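Local coordinates for protein monomethylamine methyltransferase MtmB1 (Methanosarcina barkeri, PDB 1NTH) that catalyses transfer of the methyl group of monomethylamine to the corrinoid cofactor of its partner protein MtmC, a step in methanogenesis from methylamine, at residues E20-D25 against H81-Y86; D26-K31 against E235-L240; K48-P53 against A315-A320; V139-H144 against I187-A192; S146-K151 against A192-P197. All coordinates share one frame; numbering follows the deposited sequence.

Contact 1: E20-D25 against H81-Y86; sequences EKCTQD and HRIVKY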
# COMPACT_ATOMS: atom_id res chain seq x y z
N GLU A 20 36.05 -25.79 15.91
CA GLU A 20 37.11 -26.06 16.88
C GLU A 20 36.78 -25.41 18.22
O GLU A 20 36.52 -24.21 18.28
CB GLU A 20 38.44 -25.52 16.36
CG GLU A 20 39.65 -25.96 17.15
CD GLU A 20 40.92 -25.21 16.76
OE1 GLU A 20 41.09 -24.91 15.56
OE2 GLU A 20 41.74 -24.93 17.65
N LYS A 21 36.81 -26.20 19.30
CA LYS A 21 36.53 -25.67 20.63
C LYS A 21 37.70 -24.78 21.02
O LYS A 21 38.85 -25.08 20.71
CB LYS A 21 36.38 -26.81 21.64
CG LYS A 21 35.17 -26.67 22.55
CD LYS A 21 35.36 -25.53 23.54
CE LYS A 21 34.22 -25.42 24.52
NZ LYS A 21 34.55 -24.38 25.53
N CYS A 22 37.41 -23.69 21.73
CA CYS A 22 38.44 -22.75 22.11
C CYS A 22 37.91 -21.82 23.20
O CYS A 22 36.76 -21.41 23.16
CB CYS A 22 38.84 -21.96 20.85
SG CYS A 22 39.82 -20.48 21.05
N THR A 23 38.74 -21.50 24.19
CA THR A 23 38.30 -20.60 25.26
C THR A 23 38.41 -19.18 24.72
O THR A 23 39.16 -18.93 23.77
CB THR A 23 39.17 -20.71 26.53
OG1 THR A 23 40.47 -20.18 26.27
CG2 THR A 23 39.29 -22.16 26.96
N GLN A 24 37.67 -18.25 25.31
CA GLN A 24 37.72 -16.87 24.84
C GLN A 24 39.09 -16.26 25.09
O GLN A 24 39.53 -15.38 24.35
CB GLN A 24 36.62 -16.03 25.48
CG GLN A 24 36.40 -14.69 24.77
CD GLN A 24 35.05 -14.06 25.06
OE1 GLN A 24 34.73 -12.99 24.55
NE2 GLN A 24 34.24 -14.72 25.88
N ASP A 25 39.77 -16.72 26.14
CA ASP A 25 41.11 -16.20 26.43
C ASP A 25 42.09 -16.70 25.38
O ASP A 25 43.01 -15.97 24.99
CB ASP A 25 41.57 -16.65 27.82
CG ASP A 25 41.12 -15.70 28.91
OD1 ASP A 25 40.38 -14.74 28.60
OD2 ASP A 25 41.50 -15.91 30.09
N HIS A 81 31.48 -21.22 22.02
CA HIS A 81 32.91 -21.30 22.35
C HIS A 81 33.65 -22.10 21.29
O HIS A 81 34.60 -22.83 21.59
CB HIS A 81 33.10 -21.94 23.72
CG HIS A 81 32.44 -21.18 24.83
ND1 HIS A 81 32.91 -19.96 25.27
CD2 HIS A 81 31.33 -21.44 25.55
CE1 HIS A 81 32.11 -19.50 26.22
NE2 HIS A 81 31.14 -20.38 26.41
N ARG A 82 33.22 -21.95 20.04
CA ARG A 82 33.84 -22.63 18.91
C ARG A 82 34.18 -21.62 17.82
O ARG A 82 33.63 -20.52 17.79
CB ARG A 82 32.92 -23.72 18.36
CG ARG A 82 32.74 -24.91 19.29
CD ARG A 82 31.62 -25.82 18.82
NE ARG A 82 31.38 -26.95 19.72
CZ ARG A 82 31.99 -28.12 19.64
NH1 ARG A 82 32.89 -28.35 18.69
NH2 ARG A 82 31.69 -29.08 20.50
N ILE A 83 35.09 -22.02 16.94
CA ILE A 83 35.55 -21.15 15.86
C ILE A 83 34.96 -21.53 14.50
O ILE A 83 34.95 -22.70 14.12
CB ILE A 83 37.09 -21.21 15.74
CG1 ILE A 83 37.72 -20.78 17.07
CG2 ILE A 83 37.56 -20.31 14.60
CD1 ILE A 83 39.21 -21.09 17.17
N VAL A 84 34.46 -20.53 13.78
CA VAL A 84 33.91 -20.75 12.45
C VAL A 84 34.97 -20.37 11.43
O VAL A 84 35.50 -19.25 11.46
CB VAL A 84 32.65 -19.90 12.21
CG1 VAL A 84 32.22 -20.01 10.75
CG2 VAL A 84 31.52 -20.36 13.13
N LYS A 85 35.28 -21.29 10.52
CA LYS A 85 36.28 -21.07 9.49
C LYS A 85 35.66 -20.92 8.10
O LYS A 85 34.70 -21.61 7.77
CB LYS A 85 37.25 -22.26 9.46
CG LYS A 85 38.14 -22.40 10.68
CD LYS A 85 39.37 -21.50 10.58
CE LYS A 85 40.30 -21.73 11.76
NZ LYS A 85 41.69 -22.05 11.34
N TYR A 86 36.22 -20.02 7.31
CA TYR A 86 35.78 -19.79 5.94
C TYR A 86 36.83 -20.36 5.00
O TYR A 86 37.96 -20.62 5.42
CB TYR A 86 35.69 -18.29 5.63
CG TYR A 86 34.77 -17.49 6.51
CD1 TYR A 86 35.27 -16.49 7.34
CD2 TYR A 86 33.39 -17.70 6.49
CE1 TYR A 86 34.42 -15.72 8.13
CE2 TYR A 86 32.54 -16.94 7.27
CZ TYR A 86 33.06 -15.95 8.09
OH TYR A 86 32.22 -15.19 8.87
O HOH W 1 36.91 -24.46 13.43
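His-81, Glu-20 and Ile-83 meet where the short strand 20-21 lies antiparallel to strand 82-84, as a weakly bonded edge strand of a small mixed sheet. Two backbone bonds join the pieces: the N of Ile-83 donates to the O of Glu-20 at 2.9 Å, and the N of Cys-22 reaches the O of His-81, also at 2.9 Å. Between them Lys-21 faces Arg-82 as a non-hydrogen-bonded pair. The Lys-21 chain bends at chi2 (-71°) and then runs beside His-81, with NZ 3.4 Å from the CB of His-81. The imidazole is held by its ND1, hydrogen-bonded to the hydroxyl of Tyr-76, which also bonds the O of Cys-22. His-81 and Arg-82 both face Cys-77, forming a G1 bulge. On the other side of the ribbon Ile-83 has CG1 anti to its carbonyl carbon (chi1 -58°), and CD1 beyond it packs 3.8 Å from the CB of Cys-22 and against Trp-27 of helix 24-42. The carboxylate end of Glu-20 lies on this side too, CD 4.5 Å from the CD1 of Ile-83. An alanine in place of Ile-83 would probably leave a gap beside Cys-22 and Trp-27. At the end of the pairing a water bridges the strands, accepting from the N of Glu-20 at 2.9 Å and donating to the O of Ile-83 at 2.7 Å.

Contact 2: D26-K31 against E235-L240; sequences DWDLMK and ELKIDL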
# COMPACT_ATOMS: atom_id res chain seq x y z
N ASP A 26 41.91 -17.93 24.91
CA ASP A 26 42.80 -18.47 23.88
C ASP A 26 42.65 -17.63 22.63
O ASP A 26 43.60 -17.44 21.87
CB ASP A 26 42.45 -19.92 23.54
CG ASP A 26 42.86 -20.90 24.63
OD1 ASP A 26 43.91 -20.69 25.28
OD2 ASP A 26 42.13 -21.90 24.81
N TRP A 27 41.44 -17.13 22.41
CA TRP A 27 41.16 -16.31 21.23
C TRP A 27 41.71 -14.90 21.38
O TRP A 27 42.48 -14.43 20.54
CB TRP A 27 39.65 -16.27 20.97
CG TRP A 27 39.27 -15.60 19.67
CD1 TRP A 27 38.78 -14.33 19.51
CD2 TRP A 27 39.35 -16.17 18.36
NE1 TRP A 27 38.53 -14.09 18.18
CE2 TRP A 27 38.87 -15.19 17.45
CE3 TRP A 27 39.77 -17.41 17.86
CZ2 TRP A 27 38.81 -15.43 16.07
CZ3 TRP A 27 39.71 -17.64 16.49
CH2 TRP A 27 39.23 -16.65 15.61
N ASP A 28 41.32 -14.23 22.47
CA ASP A 28 41.73 -12.85 22.73
C ASP A 28 43.19 -12.62 23.07
O ASP A 28 43.78 -11.63 22.66
CB ASP A 28 40.91 -12.24 23.87
CG ASP A 28 39.42 -12.33 23.64
OD1 ASP A 28 38.99 -12.31 22.47
OD2 ASP A 28 38.69 -12.40 24.65
N LEU A 29 43.76 -13.53 23.85
CA LEU A 29 45.13 -13.39 24.31
C LEU A 29 46.18 -14.17 23.54
O LEU A 29 47.37 -14.10 23.86
CB LEU A 29 45.20 -13.76 25.80
CG LEU A 29 44.13 -13.12 26.69
CD1 LEU A 29 44.31 -13.60 28.12
CD2 LEU A 29 44.22 -11.61 26.61
N MET A 30 45.76 -14.92 22.53
CA MET A 30 46.70 -15.71 21.75
C MET A 30 46.45 -15.73 20.24
O MET A 30 47.22 -15.15 19.48
CB MET A 30 46.73 -17.14 22.28
CG MET A 30 47.64 -18.08 21.50
SD MET A 30 47.77 -19.72 22.27
CE MET A 30 46.20 -20.44 21.77
N LYS A 31 45.38 -16.38 19.80
CA LYS A 31 45.10 -16.48 18.37
C LYS A 31 45.06 -15.16 17.61
O LYS A 31 45.75 -14.99 16.60
CB LYS A 31 43.82 -17.27 18.15
CG LYS A 31 43.94 -18.74 18.57
CD LYS A 31 42.67 -19.52 18.30
CE LYS A 31 42.80 -20.96 18.76
NZ LYS A 31 43.89 -21.68 18.05
N GLU A 235 37.51 -9.36 19.19
CA GLU A 235 37.73 -8.96 17.80
C GLU A 235 37.48 -10.23 16.99
O GLU A 235 37.81 -11.33 17.45
CB GLU A 235 39.18 -8.51 17.58
CG GLU A 235 39.67 -7.37 18.47
CD GLU A 235 38.97 -6.05 18.19
OE1 GLU A 235 38.28 -5.94 17.15
OE2 GLU A 235 39.12 -5.12 19.01
N LEU A 236 36.93 -10.10 15.78
CA LEU A 236 36.61 -11.25 14.93
C LEU A 236 35.83 -12.22 15.80
O LEU A 236 36.20 -13.38 15.98
CB LEU A 236 37.87 -11.93 14.38
CG LEU A 236 38.47 -11.29 13.12
CD1 LEU A 236 39.01 -9.91 13.44
CD2 LEU A 236 39.58 -12.18 12.57
N LYS A 237 34.72 -11.71 16.33
CA LYS A 237 33.90 -12.46 17.26
C LYS A 237 32.42 -12.08 17.09
O LYS A 237 32.11 -10.97 16.67
CB LYS A 237 34.38 -12.11 18.66
CG LYS A 237 33.67 -12.78 19.81
CD LYS A 237 34.19 -12.22 21.14
CE LYS A 237 35.70 -12.43 21.28
NZ LYS A 237 36.24 -11.75 22.50
N ILE A 238 31.53 -13.00 17.44
CA ILE A 238 30.10 -12.75 17.32
C ILE A 238 29.31 -13.64 18.27
O ILE A 238 29.79 -14.68 18.72
CB ILE A 238 29.62 -13.01 15.86
CG1 ILE A 238 28.27 -12.33 15.62
CG2 ILE A 238 29.50 -14.49 15.60
CD1 ILE A 238 28.34 -10.82 15.65
N ASP A 239 28.08 -13.22 18.58
CA ASP A 239 27.19 -13.99 19.45
C ASP A 239 26.03 -14.50 18.59
O ASP A 239 25.76 -13.95 17.53
CB ASP A 239 26.67 -13.10 20.58
CG ASP A 239 26.04 -11.82 20.06
OD1 ASP A 239 26.74 -11.04 19.37
OD2 ASP A 239 24.86 -11.58 20.35
N LEU A 240 25.35 -15.54 19.05
CA LEU A 240 24.25 -16.10 18.28
C LEU A 240 23.04 -15.17 18.12
O LEU A 240 22.30 -15.28 17.15
CB LEU A 240 23.80 -17.44 18.87
CG LEU A 240 24.82 -18.57 18.67
CD1 LEU A 240 24.26 -19.88 19.20
CD2 LEU A 240 25.15 -18.71 17.19
O HOH W 2 39.58 -11.10 20.19
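Trp-27 points its indole at the backbone of Glu-235, and NE1 donates to the O of Glu-235 at 2.9 Å. The bond is nearly straight, 163° at the hydrogen; the oxygen lies in the ring plane and the donor sits almost on the line of the C=O bond. The rim atom CZ2 of Trp-27 touches the CB of Leu-236 at 4.0 Å, the side chains crossing at about a right angle. The second link is a salt bridge, NZ of Lys-237 to OD1 of Asp-28 at 2.8 Å, made on the syn lone pair of the carboxylate oxygen. Lys-237 runs alongside the indole, the two side chains pointing opposite ways, its CE 4.0 Å from the CD1 of Trp-27. The same OD1 takes a hydrogen from a water at 2.6 Å, and that water accepts from the N of Glu-235 at 2.9 Å, giving the carboxylate a second tie to the loop. Farther out, NZ of Lys-237 is bonded to the OE1 of Gln-24 and the O of Asn-234, which fixes where the ammonium sits. The ring of Tyr-76 meets that of Trp-27, and the OE2 of Glu-235 is bonded to the N of Ile-263. What results is a buried helix-to-sheet junction: helix 24-42 fastened to strand 237-238 of the small mixed sheet and the loop that leads into it, in a protein built round a TIM barrel.

Contact 3: K48-P53 against A315-A320; sequences KGEFIP and AGWACA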
# COMPACT_ATOMS: atom_id res chain seq x y z
N LYS A 48 53.90 4.84 8.47
CA LYS A 48 54.76 6.03 8.50
C LYS A 48 54.08 7.35 8.86
O LYS A 48 54.31 8.37 8.22
CB LYS A 48 55.47 6.16 7.15
CG LYS A 48 56.26 4.91 6.78
CD LYS A 48 56.76 4.94 5.35
CE LYS A 48 57.48 3.65 5.01
NZ LYS A 48 57.90 3.59 3.58
N GLY A 49 53.23 7.32 9.88
CA GLY A 49 52.56 8.53 10.33
C GLY A 49 51.47 9.13 9.47
O GLY A 49 50.92 10.17 9.82
N GLU A 50 51.15 8.50 8.34
CA GLU A 50 50.10 9.02 7.46
C GLU A 50 48.71 8.65 7.95
O GLU A 50 48.50 7.55 8.46
CB GLU A 50 50.26 8.48 6.04
CG GLU A 50 51.43 9.03 5.25
CD GLU A 50 51.29 8.74 3.77
OE1 GLU A 50 51.15 7.55 3.40
OE2 GLU A 50 51.31 9.70 2.97
N PHE A 51 47.77 9.58 7.80
CA PHE A 51 46.38 9.31 8.20
C PHE A 51 45.68 8.62 7.04
O PHE A 51 44.90 7.69 7.23
CB PHE A 51 45.65 10.62 8.52
CG PHE A 51 46.10 11.27 9.78
CD1 PHE A 51 47.21 12.11 9.79
CD2 PHE A 51 45.42 11.05 10.97
CE1 PHE A 51 47.63 12.73 10.97
CE2 PHE A 51 45.83 11.65 12.16
CZ PHE A 51 46.94 12.50 12.15
N ILE A 52 45.97 9.09 5.83
CA ILE A 52 45.39 8.53 4.61
C ILE A 52 46.57 8.09 3.74
O ILE A 52 47.41 8.90 3.38
CB ILE A 52 44.58 9.58 3.83
CG1 ILE A 52 43.60 10.29 4.76
CG2 ILE A 52 43.83 8.91 2.69
CD1 ILE A 52 42.58 9.38 5.40
N PRO A 53 46.62 6.79 3.39
CA PRO A 53 47.72 6.27 2.56
C PRO A 53 47.80 6.81 1.14
O PRO A 53 46.79 7.11 0.52
CB PRO A 53 47.47 4.77 2.58
CG PRO A 53 45.98 4.68 2.64
CD PRO A 53 45.64 5.74 3.68
N ALA A 315 41.28 4.10 10.79
CA ALA A 315 40.11 4.28 9.93
C ALA A 315 40.51 4.72 8.52
O ALA A 315 39.98 4.20 7.53
CB ALA A 315 39.16 5.29 10.55
N GLY A 316 41.43 5.67 8.44
CA GLY A 316 41.87 6.17 7.14
C GLY A 316 42.48 5.09 6.26
O GLY A 316 42.15 4.99 5.08
N TRP A 317 43.38 4.29 6.83
CA TRP A 317 44.02 3.23 6.07
C TRP A 317 43.05 2.11 5.72
O TRP A 317 43.07 1.60 4.60
CB TRP A 317 45.21 2.65 6.84
CG TRP A 317 46.46 3.47 6.70
CD1 TRP A 317 46.75 4.65 7.32
CD2 TRP A 317 47.57 3.18 5.83
NE1 TRP A 317 47.98 5.11 6.90
CE2 TRP A 317 48.50 4.23 5.99
CE3 TRP A 317 47.86 2.14 4.94
CZ2 TRP A 317 49.71 4.27 5.28
CZ3 TRP A 317 49.07 2.17 4.24
CH2 TRP A 317 49.97 3.23 4.42
N ALA A 318 42.19 1.73 6.67
CA ALA A 318 41.24 0.66 6.41
C ALA A 318 40.28 1.05 5.27
O ALA A 318 40.07 0.27 4.34
CB ALA A 318 40.45 0.34 7.67
N CYS A 319 39.72 2.25 5.35
CA CYS A 319 38.79 2.70 4.33
C CYS A 319 39.44 2.94 2.97
O CYS A 319 38.88 2.56 1.94
CB CYS A 319 38.07 3.98 4.78
SG CYS A 319 36.75 4.47 3.64
N ALA A 320 40.61 3.57 2.96
CA ALA A 320 41.29 3.82 1.69
C ALA A 320 41.58 2.50 1.00
O ALA A 320 41.43 2.36 -0.21
CB ALA A 320 42.58 4.59 1.92
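Pro-53 and Trp-317 bring the loop between helices 24-42 and 56-73 down onto helix 309-325, one of the helices of this TIM-barrel protein. The main apolar interaction is a CH-pi contact: CB of Pro-53 stands 3.2 Å from the centroid of the six-membered ring of Trp-317, only 4° off the ring normal. The indole is also stacked with Phe-47. Next to it, CG of Pro-53 presses on the CB of Ala-320 at 3.5 Å, tighter than usual for two carbons, and both residues pack on Met-59 of helix 56-73.

The polar part is a single hydrogen bond, from NE1 of Trp-317 to the O of Glu-50 at 2.9 Å. The oxygen lies in the indole plane, whereas the donor stands well above the plane of the carbonyl. In Trp-317 CG is anti to the carbonyl carbon (chi1 -82°), and the indole beyond it reaches the loop. The carboxylate of Glu-50 turns to Thr-54, its OE2 bonded to that hydroxyl, while Asn-402 accepts from the N atoms of Phe-51 and Ile-52 and so ties the loop to helix 398-410.

The third kind is close backbone packing at Gly-316, where a CB would run into the O of Phe-51 and the CD1 of Ile-52. That oxygen is buried without a hydrogen-bond partner, and CA of Gly-316 makes a CH...O contact with the O of Phe-51 at 3.4 Å.

Contact 4: V139-H144 against I187-A192; sequences VFMPVH and IKNACA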
# COMPACT_ATOMS: atom_id res chain seq x y z
N VAL A 139 12.38 14.67 25.99
CA VAL A 139 12.96 15.50 24.94
C VAL A 139 13.43 14.62 23.78
O VAL A 139 14.22 15.06 22.94
CB VAL A 139 14.16 16.33 25.44
CG1 VAL A 139 13.69 17.38 26.43
CG2 VAL A 139 15.21 15.43 26.07
N PHE A 140 12.93 13.39 23.72
CA PHE A 140 13.35 12.49 22.66
C PHE A 140 13.08 13.06 21.27
O PHE A 140 13.96 13.05 20.41
CB PHE A 140 12.67 11.12 22.81
CG PHE A 140 13.45 10.00 22.19
CD1 PHE A 140 14.67 9.60 22.73
CD2 PHE A 140 12.99 9.36 21.04
CE1 PHE A 140 15.42 8.58 22.14
CE2 PHE A 140 13.72 8.34 20.44
CZ PHE A 140 14.94 7.95 20.99
N MET A 141 11.88 13.57 21.05
CA MET A 141 11.58 14.14 19.74
C MET A 141 12.35 15.43 19.46
O MET A 141 12.96 15.57 18.41
CB MET A 141 10.06 14.35 19.57
CG MET A 141 9.33 13.04 19.31
SD MET A 141 7.60 13.24 18.84
CE MET A 141 7.79 14.10 17.30
N PRO A 142 12.34 16.39 20.41
CA PRO A 142 13.07 17.64 20.18
C PRO A 142 14.55 17.41 19.84
O PRO A 142 15.09 18.03 18.93
CB PRO A 142 12.90 18.38 21.50
CG PRO A 142 11.55 17.95 21.95
CD PRO A 142 11.56 16.46 21.65
N VAL A 143 15.21 16.53 20.59
CA VAL A 143 16.61 16.25 20.34
C VAL A 143 16.83 15.75 18.91
O VAL A 143 17.74 16.22 18.22
CB VAL A 143 17.17 15.21 21.33
CG1 VAL A 143 18.53 14.72 20.87
CG2 VAL A 143 17.28 15.83 22.72
N HIS A 144 16.01 14.81 18.47
CA HIS A 144 16.20 14.31 17.11
C HIS A 144 15.81 15.36 16.08
O HIS A 144 16.39 15.41 15.00
CB HIS A 144 15.42 13.01 16.90
CG HIS A 144 16.02 11.85 17.63
ND1 HIS A 144 15.77 11.59 18.96
CD2 HIS A 144 16.92 10.92 17.23
CE1 HIS A 144 16.49 10.55 19.34
NE2 HIS A 144 17.20 10.13 18.31
N ILE A 187 11.04 9.19 16.24
CA ILE A 187 12.05 9.87 15.43
C ILE A 187 11.51 10.28 14.07
O ILE A 187 11.78 11.39 13.60
CB ILE A 187 13.31 9.00 15.30
CG1 ILE A 187 14.00 8.91 16.66
CG2 ILE A 187 14.26 9.58 14.25
CD1 ILE A 187 15.14 7.91 16.73
N LYS A 188 10.75 9.40 13.43
CA LYS A 188 10.20 9.77 12.14
C LYS A 188 9.16 10.86 12.32
O LYS A 188 8.94 11.68 11.43
CB LYS A 188 9.63 8.54 11.41
CG LYS A 188 10.76 7.64 10.92
CD LYS A 188 10.27 6.48 10.07
CE LYS A 188 11.46 5.70 9.54
NZ LYS A 188 11.06 4.55 8.66
N ASN A 189 8.54 10.91 13.50
CA ASN A 189 7.55 11.96 13.76
C ASN A 189 8.27 13.29 13.89
O ASN A 189 7.77 14.35 13.47
CB ASN A 189 6.83 11.65 15.10
CG ASN A 189 5.31 11.54 14.96
OD1 ASN A 189 4.65 12.52 14.61
ND2 ASN A 189 4.76 10.33 15.24
N ALA A 190 9.47 13.23 14.45
CA ALA A 190 10.30 14.41 14.64
C ALA A 190 10.74 14.91 13.28
O ALA A 190 10.75 16.12 13.04
CB ALA A 190 11.52 14.04 15.48
N CYS A 191 11.12 13.98 12.41
CA CYS A 191 11.56 14.34 11.07
C CYS A 191 10.40 15.00 10.33
O CYS A 191 10.61 15.97 9.60
CB CYS A 191 12.03 13.09 10.33
SG CYS A 191 13.58 12.40 10.99
N ALA A 192 9.19 14.48 10.51
CA ALA A 192 8.02 15.05 9.85
C ALA A 192 7.79 16.48 10.31
O ALA A 192 7.44 17.36 9.51
CB ALA A 192 6.79 14.20 10.14
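His-144 lays one face of its imidazole on Ile-187 where helices 140-148 and 174-193 pack, their local axes 8.5 Å apart and crossing at -54°. CG1 of Ile-187 stands over the centre of the ring, 3.6 Å from the centroid, a CH-pi contact, and CD1 reaches on toward NE2. The ring's turn is fixed from its edge: ND1 donates to the O of Phe-140 one helical turn back, at 2.7 Å and nearly straight (175°), with that oxygen in the imidazole plane. NE2 takes a hydrogen bond from the N of Gly-159. Phe-140 crosses Ile-187 at a slant, CE2 to CG1 at 3.8 Å, and presents one face to the CE1 of His-144, so the isoleucine touches both rings. A leucine here, with neither ring nitrogen, would probably leave the O of Phe-140 and the N of Gly-159 without these partners. The other half of the interface is apolar packing by Met-141, which also meets Leu-186 of a second subunit. Its chain bends at chi3 (64°), bringing CE to 3.4 Å from both the CB of Asn-189 and the N of Ala-190.

Contact 5: S146-K151 against A192-P197; sequences SYALEK and AMAGRP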
# COMPACT_ATOMS: atom_id res chain seq x y z
N SER A 146 16.50 18.36 16.24
CA SER A 146 17.64 19.25 16.08
C SER A 146 18.57 18.80 14.96
O SER A 146 19.38 19.58 14.46
CB SER A 146 18.43 19.40 17.39
OG SER A 146 19.25 18.28 17.66
N TYR A 147 18.46 17.53 14.55
CA TYR A 147 19.27 17.02 13.46
C TYR A 147 18.50 17.13 12.15
O TYR A 147 19.06 17.54 11.13
CB TYR A 147 19.66 15.56 13.69
CG TYR A 147 20.52 15.36 14.91
CD1 TYR A 147 19.95 15.21 16.17
CD2 TYR A 147 21.91 15.32 14.81
CE1 TYR A 147 20.73 15.02 17.30
CE2 TYR A 147 22.71 15.14 15.93
CZ TYR A 147 22.12 14.99 17.17
OH TYR A 147 22.89 14.78 18.29
N ALA A 148 17.22 16.78 12.19
CA ALA A 148 16.39 16.85 10.99
C ALA A 148 16.26 18.28 10.48
O ALA A 148 16.11 18.50 9.28
CB ALA A 148 15.00 16.27 11.27
N LEU A 149 16.32 19.24 11.39
CA LEU A 149 16.22 20.65 11.01
C LEU A 149 17.48 21.17 10.31
O LEU A 149 17.46 22.24 9.71
CB LEU A 149 15.93 21.51 12.25
CG LEU A 149 14.51 21.39 12.82
CD1 LEU A 149 14.43 22.07 14.18
CD2 LEU A 149 13.51 22.01 11.84
N GLU A 150 18.56 20.41 10.39
CA GLU A 150 19.82 20.79 9.74
C GLU A 150 19.85 20.28 8.31
O GLU A 150 19.78 19.07 8.08
CB GLU A 150 21.01 20.20 10.51
CG GLU A 150 21.25 20.77 11.90
CD GLU A 150 21.63 22.24 11.87
OE1 GLU A 150 22.30 22.66 10.90
OE2 GLU A 150 21.29 22.97 12.83
N LYS A 151 19.97 21.18 7.34
CA LYS A 151 20.03 20.75 5.94
C LYS A 151 21.27 19.91 5.66
O LYS A 151 21.31 19.16 4.68
CB LYS A 151 20.00 21.96 5.00
CG LYS A 151 18.62 22.55 4.82
CD LYS A 151 18.58 23.55 3.68
CE LYS A 151 17.14 23.96 3.38
NZ LYS A 151 17.07 24.86 2.20
N ALA A 192 9.19 14.48 10.51
CA ALA A 192 8.02 15.05 9.85
C ALA A 192 7.79 16.48 10.31
O ALA A 192 7.44 17.36 9.51
CB ALA A 192 6.79 14.20 10.14
N MET A 193 7.98 16.73 11.60
CA MET A 193 7.80 18.07 12.14
C MET A 193 8.84 19.04 11.59
O MET A 193 8.62 20.25 11.57
CB MET A 193 7.85 18.05 13.67
CG MET A 193 6.60 17.45 14.30
SD MET A 193 6.58 17.60 16.09
CE MET A 193 6.53 19.36 16.25
N ALA A 194 9.96 18.50 11.14
CA ALA A 194 11.02 19.31 10.55
C ALA A 194 10.81 19.45 9.04
O ALA A 194 11.66 19.98 8.33
CB ALA A 194 12.39 18.69 10.83
N GLY A 195 9.67 18.95 8.56
CA GLY A 195 9.36 19.04 7.15
C GLY A 195 10.05 18.01 6.27
O GLY A 195 10.17 18.19 5.06
N ARG A 196 10.49 16.91 6.88
CA ARG A 196 11.19 15.86 6.13
C ARG A 196 10.70 14.50 6.62
O ARG A 196 11.47 13.70 7.17
CB ARG A 196 12.69 16.01 6.36
CG ARG A 196 13.19 17.44 6.12
CD ARG A 196 14.65 17.61 6.53
NE ARG A 196 15.55 16.87 5.65
CZ ARG A 196 16.86 16.75 5.85
NH1 ARG A 196 17.43 17.32 6.91
NH2 ARG A 196 17.61 16.07 4.99
N PRO A 197 9.41 14.19 6.40
CA PRO A 197 8.77 12.94 6.81
C PRO A 197 9.44 11.65 6.34
O PRO A 197 9.38 10.63 7.03
CB PRO A 197 7.35 13.05 6.24
CG PRO A 197 7.15 14.52 6.02
CD PRO A 197 8.49 14.99 5.56
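Ala-148 and Ala-194 touch where helices 140-148 and 174-193 both run out, the second closed by a Schellman motif with Gly-195, at positive phi, as its C-prime residue. Along segment 146-151, Ala-148 is the first to engage: its CB meets the CB of Ala-194 at 3.6 Å, a small-to-small contact that lets the backbones come near, and its O takes a hydrogen bond from NH1 of Arg-196 at 3.0 Å. That oxygen lies in the guanidinium plane and the bond is fairly straight, 160° at the hydrogen. Leu-149 follows; its CB points away, but CD2 comes back to 3.6 Å from the CB of Ala-194, which is thus held against two side chains. Leu-149 also packs on Arg-165 of a second subunit. At Glu-150 it is the backbone O that faces the arginine. At Lys-151 the chain reaches a third subunit, where the N of Lys-151 is bonded to the hydroxyl of Ser-6 of that subunit. The side chain of Arg-196, bent at chi3 (69°), reaches across to the backbone that follows helix 140-148, with NH2 on the O of Val-153. Its CD lies 3.2 Å from the O of Ala-148, and NH1 adds a weak bond to the O of Glu-150 at 3.2 Å.

Overall arrangement
The five contacts form two touching pairs and one that stands apart. Contacts 1 and 2, with centres 7 Å apart, share helix 24-42 and the small mixed sheet, meeting where the CD1 of Ile-83 packs on the CZ3 of Trp-27 at 3.5 Å. Contacts 4 and 5, 8 Å between centres, use the same two helices, share Ala-192 and both reach the second subunit; the N of Arg-196 probably bonds the O of Cys-191 at 2.9 Å. The pairs lie on opposite sides of the chain's centre, with contacts 1 and 5 about 46 Å apart between centres. Contact 3 touches neither: its nearest atoms are about 12 Å from contact 2 and 20 Å from contact 5.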